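Local structure of cruciform cutting endonuclease 1, mitochondrial (Schizosaccharomyces pombe, 1KCF) at residues R41-D46 with E107-H112; P111-M116 with F162-S167; Y37-V42 with A57-D62; L47-F52 with N136-M141; N79-Q84 with N103-K108. The protein resolves Holliday junctions in mitochondria as a homodimeric, magnesium-binding endonuclease that cuts four-way DNA junctions at the point of strand exchange. All coordinates share one frame; numbering follows the deposited sequence.

Contact 1: R41-D46 with E107-H112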
# COMPACT_ATOMS: atom_id res chain seq x y z
N ARG A 41 2.42 -24.54 -8.12
CA ARG A 41 2.13 -23.21 -8.62
C ARG A 41 2.43 -22.15 -7.56
O ARG A 41 1.58 -21.36 -7.16
CB ARG A 41 0.66 -23.12 -9.06
CG ARG A 41 0.26 -24.19 -10.08
CD ARG A 41 -1.14 -23.94 -10.64
NE ARG A 41 -1.15 -22.88 -11.64
CZ ARG A 41 -0.67 -23.00 -12.87
NH1 ARG A 41 -0.13 -24.15 -13.26
NH2 ARG A 41 -0.71 -21.98 -13.72
N VAL A 42 3.68 -22.16 -7.09
CA VAL A 42 4.14 -21.23 -6.09
C VAL A 42 4.83 -20.06 -6.78
O VAL A 42 5.83 -20.24 -7.48
CB VAL A 42 5.13 -21.91 -5.13
CG1 VAL A 42 5.61 -20.93 -4.07
CG2 VAL A 42 4.46 -23.12 -4.48
N LEU A 43 4.30 -18.86 -6.59
CA LEU A 43 4.88 -17.67 -7.20
C LEU A 43 5.67 -16.83 -6.18
O LEU A 43 5.08 -16.16 -5.33
CB LEU A 43 3.79 -16.80 -7.83
CG LEU A 43 4.29 -15.51 -8.50
CD1 LEU A 43 5.15 -15.85 -9.71
CD2 LEU A 43 3.10 -14.65 -8.91
N GLY A 44 6.99 -16.90 -6.27
CA GLY A 44 7.84 -16.14 -5.38
C GLY A 44 8.13 -14.78 -5.98
O GLY A 44 8.58 -14.70 -7.13
N ILE A 45 7.89 -13.72 -5.22
CA ILE A 45 8.12 -12.37 -5.72
C ILE A 45 9.06 -11.52 -4.86
O ILE A 45 8.90 -11.42 -3.65
CB ILE A 45 6.79 -11.60 -5.87
CG1 ILE A 45 5.92 -12.28 -6.92
CG2 ILE A 45 7.07 -10.16 -6.25
CD1 ILE A 45 4.55 -11.68 -7.05
N ASP A 46 10.03 -10.91 -5.53
CA ASP A 46 10.99 -10.03 -4.88
C ASP A 46 10.59 -8.62 -5.28
O ASP A 46 10.86 -8.19 -6.39
CB ASP A 46 12.40 -10.31 -5.40
CG ASP A 46 13.29 -10.91 -4.35
OD1 ASP A 46 13.34 -10.36 -3.23
OD2 ASP A 46 13.95 -11.93 -4.65
N GLU A 107 -3.19 -13.58 -14.37
CA GLU A 107 -3.58 -14.09 -15.68
C GLU A 107 -2.50 -14.93 -16.32
O GLU A 107 -2.78 -15.88 -17.06
CB GLU A 107 -3.94 -12.92 -16.60
N LYS A 108 -1.25 -14.59 -16.04
CA LYS A 108 -0.12 -15.30 -16.63
C LYS A 108 0.32 -16.54 -15.86
O LYS A 108 0.79 -17.51 -16.46
CB LYS A 108 1.07 -14.34 -16.76
CG LYS A 108 2.28 -14.94 -17.43
CD LYS A 108 3.33 -13.88 -17.74
CE LYS A 108 4.55 -14.50 -18.42
NZ LYS A 108 5.53 -13.47 -18.85
N PHE A 109 0.14 -16.53 -14.55
CA PHE A 109 0.57 -17.66 -13.73
C PHE A 109 -0.54 -18.36 -12.97
O PHE A 109 -0.43 -19.55 -12.67
CB PHE A 109 1.65 -17.19 -12.75
CG PHE A 109 2.81 -16.52 -13.42
CD1 PHE A 109 3.29 -15.30 -12.95
CD2 PHE A 109 3.42 -17.10 -14.53
CE1 PHE A 109 4.35 -14.66 -13.58
CE2 PHE A 109 4.48 -16.46 -15.17
CZ PHE A 109 4.95 -15.24 -14.70
N ASN A 110 -1.61 -17.64 -12.66
CA ASN A 110 -2.73 -18.22 -11.93
C ASN A 110 -2.16 -19.08 -10.79
O ASN A 110 -2.32 -20.29 -10.78
CB ASN A 110 -3.56 -19.10 -12.86
CG ASN A 110 -5.00 -19.19 -12.44
OD1 ASN A 110 -5.73 -18.20 -12.46
ND2 ASN A 110 -5.43 -20.38 -12.05
N PRO A 111 -1.49 -18.44 -9.82
CA PRO A 111 -0.87 -19.12 -8.67
C PRO A 111 -1.80 -19.65 -7.59
O PRO A 111 -2.92 -19.16 -7.40
CB PRO A 111 0.08 -18.06 -8.10
CG PRO A 111 0.26 -17.08 -9.23
CD PRO A 111 -1.11 -17.02 -9.82
N HIS A 112 -1.31 -20.66 -6.87
CA HIS A 112 -2.05 -21.24 -5.76
C HIS A 112 -1.50 -20.54 -4.52
O HIS A 112 -2.18 -20.41 -3.51
CB HIS A 112 -1.78 -22.74 -5.64
CG HIS A 112 -2.41 -23.56 -6.73
ND1 HIS A 112 -3.55 -23.17 -7.38
CD2 HIS A 112 -2.08 -24.77 -7.23
CE1 HIS A 112 -3.90 -24.11 -8.25
NE2 HIS A 112 -3.02 -25.09 -8.18
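The first strand of the RNase H-like fold, 42-47, enters the sheet beside the end of helix 91-109, and Arg41 bridges the two where the chain turns from the helix toward strand 113-118. Its side chain starts with CG anti to the carbonyl carbon and bends at chi3 (77°), so that the aliphatic part crosses the His112 ring while the guanidinium swings round to the carbonyls at the helix end. Arg41 CD sits over one face of the His112 imidazole, 3.6 Å from the ring centroid, in a CH-pi contact, and the guanidinium plane is turned 66° from that ring. Arg41 NE donates an almost straight bond to Asn110 O (3.0 Å, 177°), with the oxygen in the guanidinium plane. Arg41 NH2 reaches Phe109 O at 2.7 Å along a more bent path, and this oxygen lies tilted out of the plane. Asn110 has left the helix with positive phi; carbonyls at such a C-terminal end probably carry some negative polarisation, which would suit the cation. On the buried side Leu43, its CG anti to the backbone N, lies alongside Pro111 and crosses Phe109 at about a right angle. Leu43 CD2 touches Pro111 CG at 3.8 Å, and Leu43 CD1 meets Phe109 CD1 at 3.8 Å. The backbones join where His112 N donates to Arg41 O at 3.0 Å, the donor lying in the carbonyl plane.

Contact 2: P111-M116 with F162-S167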
# COMPACT_ATOMS: atom_id res chain seq x y z
N PRO A 111 -1.49 -18.44 -9.82
CA PRO A 111 -0.87 -19.12 -8.67
C PRO A 111 -1.80 -19.65 -7.59
O PRO A 111 -2.92 -19.16 -7.40
CB PRO A 111 0.08 -18.06 -8.10
CG PRO A 111 0.26 -17.08 -9.23
CD PRO A 111 -1.11 -17.02 -9.82
N HIS A 112 -1.31 -20.66 -6.87
CA HIS A 112 -2.05 -21.24 -5.76
C HIS A 112 -1.50 -20.54 -4.52
O HIS A 112 -2.18 -20.41 -3.51
CB HIS A 112 -1.78 -22.74 -5.64
CG HIS A 112 -2.41 -23.56 -6.73
ND1 HIS A 112 -3.55 -23.17 -7.38
CD2 HIS A 112 -2.08 -24.77 -7.23
CE1 HIS A 112 -3.90 -24.11 -8.25
NE2 HIS A 112 -3.02 -25.09 -8.18
N VAL A 113 -0.25 -20.09 -4.63
CA VAL A 113 0.41 -19.41 -3.53
C VAL A 113 1.31 -18.30 -4.07
O VAL A 113 1.95 -18.45 -5.11
CB VAL A 113 1.30 -20.38 -2.71
CG1 VAL A 113 2.00 -19.62 -1.58
CG2 VAL A 113 0.45 -21.51 -2.14
N ILE A 114 1.32 -17.17 -3.37
CA ILE A 114 2.15 -16.05 -3.74
C ILE A 114 2.99 -15.67 -2.54
O ILE A 114 2.44 -15.35 -1.48
CB ILE A 114 1.32 -14.82 -4.17
CG1 ILE A 114 0.52 -15.16 -5.42
CG2 ILE A 114 2.24 -13.63 -4.44
CD1 ILE A 114 -0.46 -14.08 -5.81
N LEU A 115 4.30 -15.72 -2.71
CA LEU A 115 5.25 -15.39 -1.66
C LEU A 115 5.82 -14.00 -1.95
O LEU A 115 6.36 -13.75 -3.03
CB LEU A 115 6.38 -16.41 -1.63
CG LEU A 115 5.94 -17.88 -1.60
CD1 LEU A 115 7.17 -18.75 -1.57
CD2 LEU A 115 5.06 -18.15 -0.38
N MET A 116 5.71 -13.11 -0.98
CA MET A 116 6.19 -11.75 -1.16
C MET A 116 7.29 -11.38 -0.17
O MET A 116 7.19 -11.62 1.03
CB MET A 116 5.02 -10.78 -1.02
CG MET A 116 5.19 -9.47 -1.78
SD MET A 116 3.71 -8.45 -1.63
CE MET A 116 2.66 -9.19 -2.88
N PHE A 162 -3.20 -18.11 -1.87
CA PHE A 162 -2.67 -17.64 -0.61
C PHE A 162 -1.64 -16.55 -0.89
O PHE A 162 -0.96 -16.58 -1.92
CB PHE A 162 -1.97 -18.77 0.16
CG PHE A 162 -2.88 -19.85 0.64
CD1 PHE A 162 -3.21 -20.92 -0.18
CD2 PHE A 162 -3.40 -19.80 1.93
CE1 PHE A 162 -4.05 -21.94 0.28
CE2 PHE A 162 -4.24 -20.81 2.40
CZ PHE A 162 -4.56 -21.88 1.58
N LEU A 163 -1.54 -15.59 0.02
CA LEU A 163 -0.58 -14.51 -0.10
C LEU A 163 0.21 -14.55 1.19
O LEU A 163 -0.38 -14.49 2.27
CB LEU A 163 -1.29 -13.16 -0.25
CG LEU A 163 -0.41 -11.91 -0.32
CD1 LEU A 163 0.58 -12.04 -1.47
CD2 LEU A 163 -1.28 -10.67 -0.51
N LEU A 164 1.52 -14.66 1.09
CA LEU A 164 2.34 -14.73 2.29
C LEU A 164 3.57 -13.83 2.22
O LEU A 164 4.26 -13.78 1.20
CB LEU A 164 2.79 -16.18 2.53
CG LEU A 164 1.71 -17.26 2.54
CD1 LEU A 164 2.38 -18.63 2.49
CD2 LEU A 164 0.83 -17.14 3.78
N SER A 165 3.83 -13.10 3.30
CA SER A 165 5.00 -12.25 3.35
C SER A 165 6.03 -13.04 4.14
O SER A 165 5.72 -13.62 5.19
CB SER A 165 4.71 -10.93 4.06
OG SER A 165 3.85 -10.12 3.28
N LEU A 166 7.25 -13.09 3.62
CA LEU A 166 8.31 -13.81 4.29
C LEU A 166 9.40 -12.83 4.67
O LEU A 166 9.56 -11.78 4.04
CB LEU A 166 8.89 -14.88 3.36
CG LEU A 166 7.87 -15.77 2.64
CD1 LEU A 166 8.61 -16.75 1.74
CD2 LEU A 166 7.01 -16.52 3.67
N SER A 167 10.15 -13.16 5.71
CA SER A 167 11.23 -12.29 6.13
C SER A 167 12.49 -12.74 5.40
O SER A 167 12.80 -13.93 5.34
CB SER A 167 11.45 -12.39 7.64
OG SER A 167 11.91 -13.68 8.00
O HOH W 1 5.56 -8.76 1.88
O HOH W 2 8.18 -9.56 3.47
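Met116 O is held by one clear hydrogen bond, from Leu166 N (3.0 Å) nearly along the C=O axis, by a CA-H...O contact from Ser165, and by weak bonds from two waters. One of these waters also lies 2.6 Å from Ser165 OG, which is hydrogen-bonded to Tyr143, and the other lies within hydrogen-bonding distance of Leu166 O, though it has more acceptors around it than protons. This carbonyl ends a ladder of parallel strands, 113-116 and 162-165, whose axes run 18° apart. Along it the backbone bonds alternate; Met116 N to Leu164 O is the shortest at 2.7 Å, and the ladder opens with Phe162 N donating to His112 O from above the carbonyl plane. The side chains divide between two faces. On one, Leu115 and Leu164 lie side by side, Leu115 CD2 to Leu164 CD1 at 4.0 Å, while Val113 CG2 approaches Phe162 CD1 obliquely. On the other, Leu163 CD1 is shared: Ile114 CG2 comes to 3.8 Å of it, and Met116, bent at chi3 (-81°), brings its CE to 3.8 Å of the same methyl. Strand 162-165 is the outermost of the sheet in this chain, with 113-118 between it and strand 42-47. Trp238 of helix 224-253 covers the face of Val113, Leu115 and Leu164, and helix 128-151 packs on the face of Met116 and Leu163 through Tyr143.

Contact 3: Y37-V42 with A57-D62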
# COMPACT_ATOMS: atom_id res chain seq x y z
N TYR A 37 0.08 -25.35 3.47
CA TYR A 37 -0.15 -24.66 2.21
C TYR A 37 0.24 -25.55 1.04
O TYR A 37 1.03 -26.48 1.20
CB TYR A 37 0.67 -23.37 2.15
CG TYR A 37 0.48 -22.41 3.31
CD1 TYR A 37 1.37 -22.39 4.37
CD2 TYR A 37 -0.58 -21.50 3.32
CE1 TYR A 37 1.22 -21.48 5.42
CE2 TYR A 37 -0.75 -20.59 4.36
CZ TYR A 37 0.16 -20.58 5.41
OH TYR A 37 0.01 -19.67 6.44
N PRO A 38 -0.30 -25.27 -0.15
CA PRO A 38 0.01 -26.06 -1.34
C PRO A 38 1.46 -25.78 -1.74
O PRO A 38 2.01 -24.74 -1.39
CB PRO A 38 -0.95 -25.51 -2.39
CG PRO A 38 -2.07 -24.92 -1.58
CD PRO A 38 -1.35 -24.27 -0.44
N THR A 39 2.08 -26.71 -2.47
CA THR A 39 3.45 -26.51 -2.92
C THR A 39 3.53 -26.57 -4.44
O THR A 39 4.59 -26.77 -5.00
CB THR A 39 4.43 -27.55 -2.34
OG1 THR A 39 3.92 -28.87 -2.56
CG2 THR A 39 4.64 -27.32 -0.85
N SER A 40 2.39 -26.40 -5.09
CA SER A 40 2.34 -26.39 -6.55
C SER A 40 1.95 -24.97 -6.95
O SER A 40 1.25 -24.28 -6.21
CB SER A 40 1.30 -27.40 -7.08
OG SER A 40 -0.01 -27.07 -6.65
N ARG A 41 2.42 -24.54 -8.12
CA ARG A 41 2.13 -23.21 -8.62
C ARG A 41 2.43 -22.15 -7.56
O ARG A 41 1.58 -21.36 -7.16
CB ARG A 41 0.66 -23.12 -9.06
CG ARG A 41 0.26 -24.19 -10.08
CD ARG A 41 -1.14 -23.94 -10.64
NE ARG A 41 -1.15 -22.88 -11.64
CZ ARG A 41 -0.67 -23.00 -12.87
NH1 ARG A 41 -0.13 -24.15 -13.26
NH2 ARG A 41 -0.71 -21.98 -13.72
N VAL A 42 3.68 -22.16 -7.09
CA VAL A 42 4.14 -21.23 -6.09
C VAL A 42 4.83 -20.06 -6.78
O VAL A 42 5.83 -20.24 -7.48
CB VAL A 42 5.13 -21.91 -5.13
CG1 VAL A 42 5.61 -20.93 -4.07
CG2 VAL A 42 4.46 -23.12 -4.48
N ALA A 57 7.24 -21.73 -9.47
CA ALA A 57 7.64 -23.12 -9.41
C ALA A 57 6.65 -24.05 -8.71
O ALA A 57 5.67 -23.60 -8.13
CB ALA A 57 8.99 -23.22 -8.71
N SER A 58 6.93 -25.35 -8.79
CA SER A 58 6.09 -26.38 -8.18
C SER A 58 6.99 -27.46 -7.57
O SER A 58 8.10 -27.69 -8.05
CB SER A 58 5.17 -27.03 -9.22
OG SER A 58 4.29 -26.08 -9.80
N GLN A 59 6.51 -28.10 -6.51
CA GLN A 59 7.30 -29.14 -5.86
C GLN A 59 7.01 -30.48 -6.52
O GLN A 59 5.85 -30.88 -6.66
CB GLN A 59 6.99 -29.22 -4.37
CG GLN A 59 7.96 -30.09 -3.60
CD GLN A 59 8.61 -29.35 -2.45
OE1 GLN A 59 7.95 -29.00 -1.47
NE2 GLN A 59 9.91 -29.11 -2.56
N ASN A 60 8.08 -31.17 -6.91
CA ASN A 60 8.00 -32.46 -7.58
C ASN A 60 7.68 -33.61 -6.62
O ASN A 60 7.79 -33.47 -5.40
CB ASN A 60 9.34 -32.73 -8.27
CG ASN A 60 9.26 -33.83 -9.29
OD1 ASN A 60 8.39 -33.83 -10.16
ND2 ASN A 60 10.18 -34.78 -9.19
N GLU A 61 7.27 -34.74 -7.18
CA GLU A 61 6.94 -35.92 -6.38
C GLU A 61 8.22 -36.38 -5.68
O GLU A 61 8.17 -36.98 -4.61
CB GLU A 61 6.40 -37.02 -7.28
N ASP A 62 9.35 -36.09 -6.31
CA ASP A 62 10.66 -36.45 -5.77
C ASP A 62 11.11 -35.36 -4.81
O ASP A 62 12.29 -35.28 -4.45
CB ASP A 62 11.67 -36.59 -6.91
CG ASP A 62 11.19 -37.50 -8.02
OD1 ASP A 62 11.86 -37.57 -9.07
OD2 ASP A 62 10.13 -38.14 -7.85
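A G1 beta bulge opens the antiparallel pairing of the first two strands of the RNase H-like sheet: Arg41 and Val42 both face Ala57, and Arg41 takes up the positive phi that the bulge needs. Ser58 lies against the bulge. Ser58 CB is 3.9 Å from both Ser40 CA and Arg41 N. From there chi1 of -61° turns OG anti to the carbonyl carbon, and Ser58 OG accepts a nearly straight bond from Arg41 N (2.9 Å, 170°). Arg41 N thus bonds to a side chain, while the poor angle keeps it from bonding to Ala57 O. OG has a second partner in His68 NE2 on strand 65-73, so one hydroxyl joins the bulge to the third strand. An alanine here would remove OG and would probably leave both Arg41 N and His68 without this partner, loosening the bulge. Before the bulge, Gln59 N donates to Thr39 O at 2.8 Å, and Gln59 CB packs 3.6 Å from Thr39 OG1. The bulge closes on the hydrogen-bonded antiparallel pair of Val42 and Ala57: Ala57 N donates to Val42 O at 2.9 Å, and Val42 N returns a bond to Ala57 O at 2.7 Å, nearly along the C=O axis.

Contact 4: L47-F52 with N136-M141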
# COMPACT_ATOMS: atom_id res chain seq x y z
N LEU A 47 9.92 -7.92 -4.36
CA LEU A 47 9.44 -6.57 -4.64
C LEU A 47 10.52 -5.54 -4.97
O LEU A 47 11.47 -5.34 -4.21
CB LEU A 47 8.61 -6.05 -3.47
CG LEU A 47 7.27 -6.75 -3.23
CD1 LEU A 47 6.64 -6.21 -1.96
CD2 LEU A 47 6.36 -6.52 -4.43
N GLY A 48 10.33 -4.91 -6.12
CA GLY A 48 11.23 -3.88 -6.61
C GLY A 48 10.55 -3.30 -7.83
O GLY A 48 9.65 -3.93 -8.38
N ILE A 49 10.96 -2.12 -8.26
CA ILE A 49 10.34 -1.53 -9.44
C ILE A 49 11.24 -1.70 -10.65
O ILE A 49 10.82 -2.23 -11.67
CB ILE A 49 10.03 -0.03 -9.20
CG1 ILE A 49 9.02 0.10 -8.06
CG2 ILE A 49 9.46 0.59 -10.47
CD1 ILE A 49 8.69 1.52 -7.67
N LYS A 50 12.50 -1.29 -10.53
CA LYS A 50 13.41 -1.42 -11.65
C LYS A 50 14.06 -2.80 -11.70
O LYS A 50 14.72 -3.16 -12.67
CB LYS A 50 14.47 -0.32 -11.61
CG LYS A 50 13.86 1.08 -11.79
CD LYS A 50 14.91 2.16 -11.94
CE LYS A 50 14.24 3.53 -12.12
NZ LYS A 50 15.23 4.63 -12.31
N ASN A 51 13.86 -3.58 -10.64
CA ASN A 51 14.40 -4.94 -10.59
C ASN A 51 13.41 -5.90 -9.94
O ASN A 51 13.75 -6.65 -9.01
CB ASN A 51 15.74 -4.98 -9.85
CG ASN A 51 15.62 -4.61 -8.39
OD1 ASN A 51 16.54 -4.86 -7.61
ND2 ASN A 51 14.51 -4.00 -8.01
N PHE A 52 12.17 -5.86 -10.42
CA PHE A 52 11.12 -6.74 -9.93
C PHE A 52 11.55 -8.14 -10.34
O PHE A 52 11.88 -8.38 -11.50
CB PHE A 52 9.79 -6.38 -10.60
CG PHE A 52 8.63 -7.25 -10.17
CD1 PHE A 52 7.94 -6.97 -9.00
CD2 PHE A 52 8.23 -8.33 -10.95
CE1 PHE A 52 6.86 -7.76 -8.60
CE2 PHE A 52 7.15 -9.12 -10.56
CZ PHE A 52 6.47 -8.84 -9.39
N ASN A 136 7.33 -0.04 -0.18
CA ASN A 136 6.29 -0.16 0.83
C ASN A 136 4.93 0.05 0.18
O ASN A 136 3.95 -0.62 0.51
CB ASN A 136 6.49 0.87 1.95
CG ASN A 136 7.74 0.60 2.78
OD1 ASN A 136 8.33 -0.48 2.70
ND2 ASN A 136 8.14 1.58 3.58
N MET A 137 4.89 1.00 -0.75
CA MET A 137 3.66 1.34 -1.45
C MET A 137 3.21 0.19 -2.35
O MET A 137 2.03 -0.16 -2.36
CB MET A 137 3.88 2.60 -2.29
CG MET A 137 2.62 3.37 -2.57
SD MET A 137 2.90 4.85 -3.54
CE MET A 137 3.99 5.76 -2.43
N LEU A 138 4.15 -0.38 -3.09
CA LEU A 138 3.87 -1.48 -4.00
C LEU A 138 3.31 -2.66 -3.21
O LEU A 138 2.26 -3.20 -3.53
CB LEU A 138 5.15 -1.92 -4.70
CG LEU A 138 5.06 -2.19 -6.21
CD1 LEU A 138 6.32 -2.94 -6.65
CD2 LEU A 138 3.83 -3.01 -6.53
N GLU A 139 4.02 -3.04 -2.16
CA GLU A 139 3.60 -4.14 -1.30
C GLU A 139 2.20 -3.90 -0.75
O GLU A 139 1.33 -4.76 -0.84
CB GLU A 139 4.59 -4.30 -0.15
CG GLU A 139 4.14 -5.25 0.95
CD GLU A 139 5.17 -5.39 2.06
OE1 GLU A 139 6.18 -6.08 1.84
OE2 GLU A 139 4.97 -4.81 3.15
N SER A 140 2.00 -2.71 -0.18
CA SER A 140 0.72 -2.34 0.41
C SER A 140 -0.45 -2.43 -0.56
O SER A 140 -1.50 -2.95 -0.22
CB SER A 140 0.78 -0.92 0.97
OG SER A 140 1.65 -0.86 2.08
N MET A 141 -0.26 -1.90 -1.77
CA MET A 141 -1.31 -1.91 -2.77
C MET A 141 -1.63 -3.33 -3.25
O MET A 141 -2.81 -3.68 -3.40
CB MET A 141 -0.92 -1.01 -3.95
CG MET A 141 -0.75 0.45 -3.54
SD MET A 141 -0.50 1.58 -4.93
CE MET A 141 -0.94 3.15 -4.17
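Leu138 and Leu47 bury the most surface where the turn of a beta hairpin, 47-52, meets helix 128-151, and Glu139 comes third; the hairpin joins antiparallel strands 42-47 and 52-59 of the RNase H-like sheet. The contact across the segments is apolar. Leu47 points at the helix, its CG anti to the carbonyl carbon and its chain nearly extended (chi2 174°), so that the tips of its two branches find different neighbours. Leu47 CD1 drives against the root of Glu139: it is 3.3 Å from Glu139 CB, a tight approach, and 3.7 Å from Glu139 CA, the two side chains crossing at about a right angle. The Glu139 chain runs extended past this methyl, and Glu139 OE1, 3.8 Å from Leu47 CD1, forms a salt bridge with Arg118, which gives this buried oxygen a charged partner. Leu47 CD2 faces Leu138 CD1 at 4.2 Å. Leu138 CD1 is the meeting point of the loop, since Gly48 O lies 3.9 Å from it and Ile49 CG1 4.3 Å. Leu138 holds an unusual chi1 of -136°, away from the staggered positions. Leu47 directly follows Asp46, a Mg(2+)-binding residue, and their side chains are about 6 Å apart at their nearest atoms. Strand 113-118 lies alongside, Met116 touching both Leu47 and Glu139; Ser98 of helix 91-109 adjoins Leu138, and Pro91 of the second subunit packs on Glu139 at the dimer interface.

Contact 5: N79-Q84 with N103-K108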
# COMPACT_ATOMS: atom_id res chain seq x y z
N ASN A 79 9.43 -4.67 -20.80
CA ASN A 79 9.73 -5.86 -20.03
C ASN A 79 8.89 -7.06 -20.45
O ASN A 79 7.90 -6.91 -21.16
CB ASN A 79 9.50 -5.57 -18.54
CG ASN A 79 8.11 -5.03 -18.27
OD1 ASN A 79 7.13 -5.78 -18.27
ND2 ASN A 79 8.01 -3.72 -18.07
N GLY A 80 9.29 -8.24 -19.99
CA GLY A 80 8.58 -9.46 -20.33
C GLY A 80 7.17 -9.57 -19.79
O GLY A 80 6.39 -10.39 -20.26
N LEU A 81 6.83 -8.75 -18.79
CA LEU A 81 5.49 -8.80 -18.21
C LEU A 81 4.50 -7.95 -19.01
O LEU A 81 3.33 -7.85 -18.66
CB LEU A 81 5.52 -8.33 -16.75
CG LEU A 81 6.19 -9.31 -15.78
CD1 LEU A 81 6.23 -8.72 -14.38
CD2 LEU A 81 5.42 -10.63 -15.78
N ASP A 82 4.99 -7.34 -20.09
CA ASP A 82 4.15 -6.51 -20.94
C ASP A 82 3.44 -5.43 -20.14
O ASP A 82 2.23 -5.24 -20.27
CB ASP A 82 3.14 -7.38 -21.68
N ILE A 83 4.20 -4.72 -19.31
CA ILE A 83 3.64 -3.66 -18.49
C ILE A 83 4.12 -2.30 -18.98
O ILE A 83 5.32 -2.00 -18.94
CB ILE A 83 4.02 -3.86 -17.00
CG1 ILE A 83 3.30 -5.09 -16.45
CG2 ILE A 83 3.66 -2.63 -16.18
CD1 ILE A 83 3.67 -5.45 -15.04
N GLN A 84 3.18 -1.49 -19.45
CA GLN A 84 3.50 -0.16 -19.94
C GLN A 84 3.20 0.82 -18.83
O GLN A 84 2.04 1.12 -18.55
CB GLN A 84 2.65 0.15 -21.17
N ASN A 103 -2.94 -7.92 -12.06
CA ASN A 103 -3.66 -8.65 -13.10
C ASN A 103 -2.74 -9.49 -13.96
O ASN A 103 -3.05 -10.64 -14.26
CB ASN A 103 -4.43 -7.70 -14.02
CG ASN A 103 -5.46 -6.88 -13.30
OD1 ASN A 103 -5.99 -7.30 -12.27
ND2 ASN A 103 -5.76 -5.70 -13.83
N THR A 104 -1.61 -8.92 -14.35
CA THR A 104 -0.67 -9.63 -15.20
C THR A 104 -0.12 -10.89 -14.56
O THR A 104 0.07 -11.90 -15.23
CB THR A 104 0.50 -8.72 -15.61
OG1 THR A 104 -0.01 -7.52 -16.22
CG2 THR A 104 1.39 -9.43 -16.62
N LEU A 105 0.13 -10.85 -13.25
CA LEU A 105 0.66 -12.02 -12.56
C LEU A 105 -0.41 -13.12 -12.38
O LEU A 105 -0.09 -14.31 -12.42
CB LEU A 105 1.24 -11.63 -11.20
CG LEU A 105 2.41 -10.63 -11.16
CD1 LEU A 105 2.77 -10.33 -9.71
CD2 LEU A 105 3.62 -11.18 -11.90
N HIS A 106 -1.66 -12.71 -12.18
CA HIS A 106 -2.75 -13.68 -12.00
C HIS A 106 -3.15 -14.36 -13.30
O HIS A 106 -3.41 -15.56 -13.33
CB HIS A 106 -3.98 -13.00 -11.39
CG HIS A 106 -3.90 -12.83 -9.90
ND1 HIS A 106 -3.98 -13.90 -9.03
CD2 HIS A 106 -3.72 -11.73 -9.14
CE1 HIS A 106 -3.85 -13.46 -7.79
NE2 HIS A 106 -3.69 -12.15 -7.83
N GLU A 107 -3.19 -13.58 -14.37
CA GLU A 107 -3.58 -14.09 -15.68
C GLU A 107 -2.50 -14.93 -16.32
O GLU A 107 -2.78 -15.88 -17.06
CB GLU A 107 -3.94 -12.92 -16.60
N LYS A 108 -1.25 -14.59 -16.04
CA LYS A 108 -0.12 -15.30 -16.63
C LYS A 108 0.32 -16.54 -15.86
O LYS A 108 0.79 -17.51 -16.46
CB LYS A 108 1.07 -14.34 -16.76
CG LYS A 108 2.28 -14.94 -17.43
CD LYS A 108 3.33 -13.88 -17.74
CE LYS A 108 4.55 -14.50 -18.42
NZ LYS A 108 5.53 -13.47 -18.85
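With chi1 near -54°, Thr104 sets OG1 anti to its carbonyl carbon and CG2 anti to its backbone N, so that the methyl faces the loop; Lys108, anti at every torsion, stretches its ammonium out along the same side of the helix. Thr104 CG2 presses on Leu81 O at 3.2 Å, a close approach of a methyl to a carbonyl oxygen. Thr104 OG1 lies 4.1 Å from Ile83 CG1, but its hydrogen bond goes back within the helix to Gln100 O. Leu81, its CG anti to the carbonyl carbon, sends CD2 inward to Leu105 CD2 at 4.3 Å; the same Leu81 CD2 passes 4.2 Å from Lys108 NZ, the two chains crossing at about a right angle. The loop owes its shape to a type I beta turn from Asn79 to Asp82, closed by Asp82 N on Asn79 O (3.1 Å). Asn79 OD1 adds a bond from Ile83 N at 3.3 Å and a weak one from Leu81 N, fixing the residues that face the helix. An alanine in place of Thr104 would remove both CG2 and OG1 and would probably leave Leu81 and Ile83 less firmly packed. The loop joins strand 65-73 to helix 91-109 and folds back on that helix, where Ile83 also meets Leu97 and Leu101, while Leu81 and Leu105 both reach Phe52 of strand 52-59.

Contact 4 is wholly buried, whereas the other four mix buried and more exposed residues, contact 5 lying farthest from the centre of the chain. Contacts 1, 2 and 3 belong to one sheet: contact 3 begins the pairing of strands 42-47 and 52-59, contact 2 pairs 113-118 with 162-165, and contact 1 ties the start of 42-47 to the turn leading into 113-118. Backbone hydrogen bonds dominate contacts 2 and 3, whereas contact 1 relies as much on the Arg41 side chain. Contacts 4 and 5 set loops against helices by apolar packing, and meet through Phe52 with Leu81 and Leu105. Contacts 1 and 5 share the end of helix 91-109; Met116 links contact 2 to contact 4.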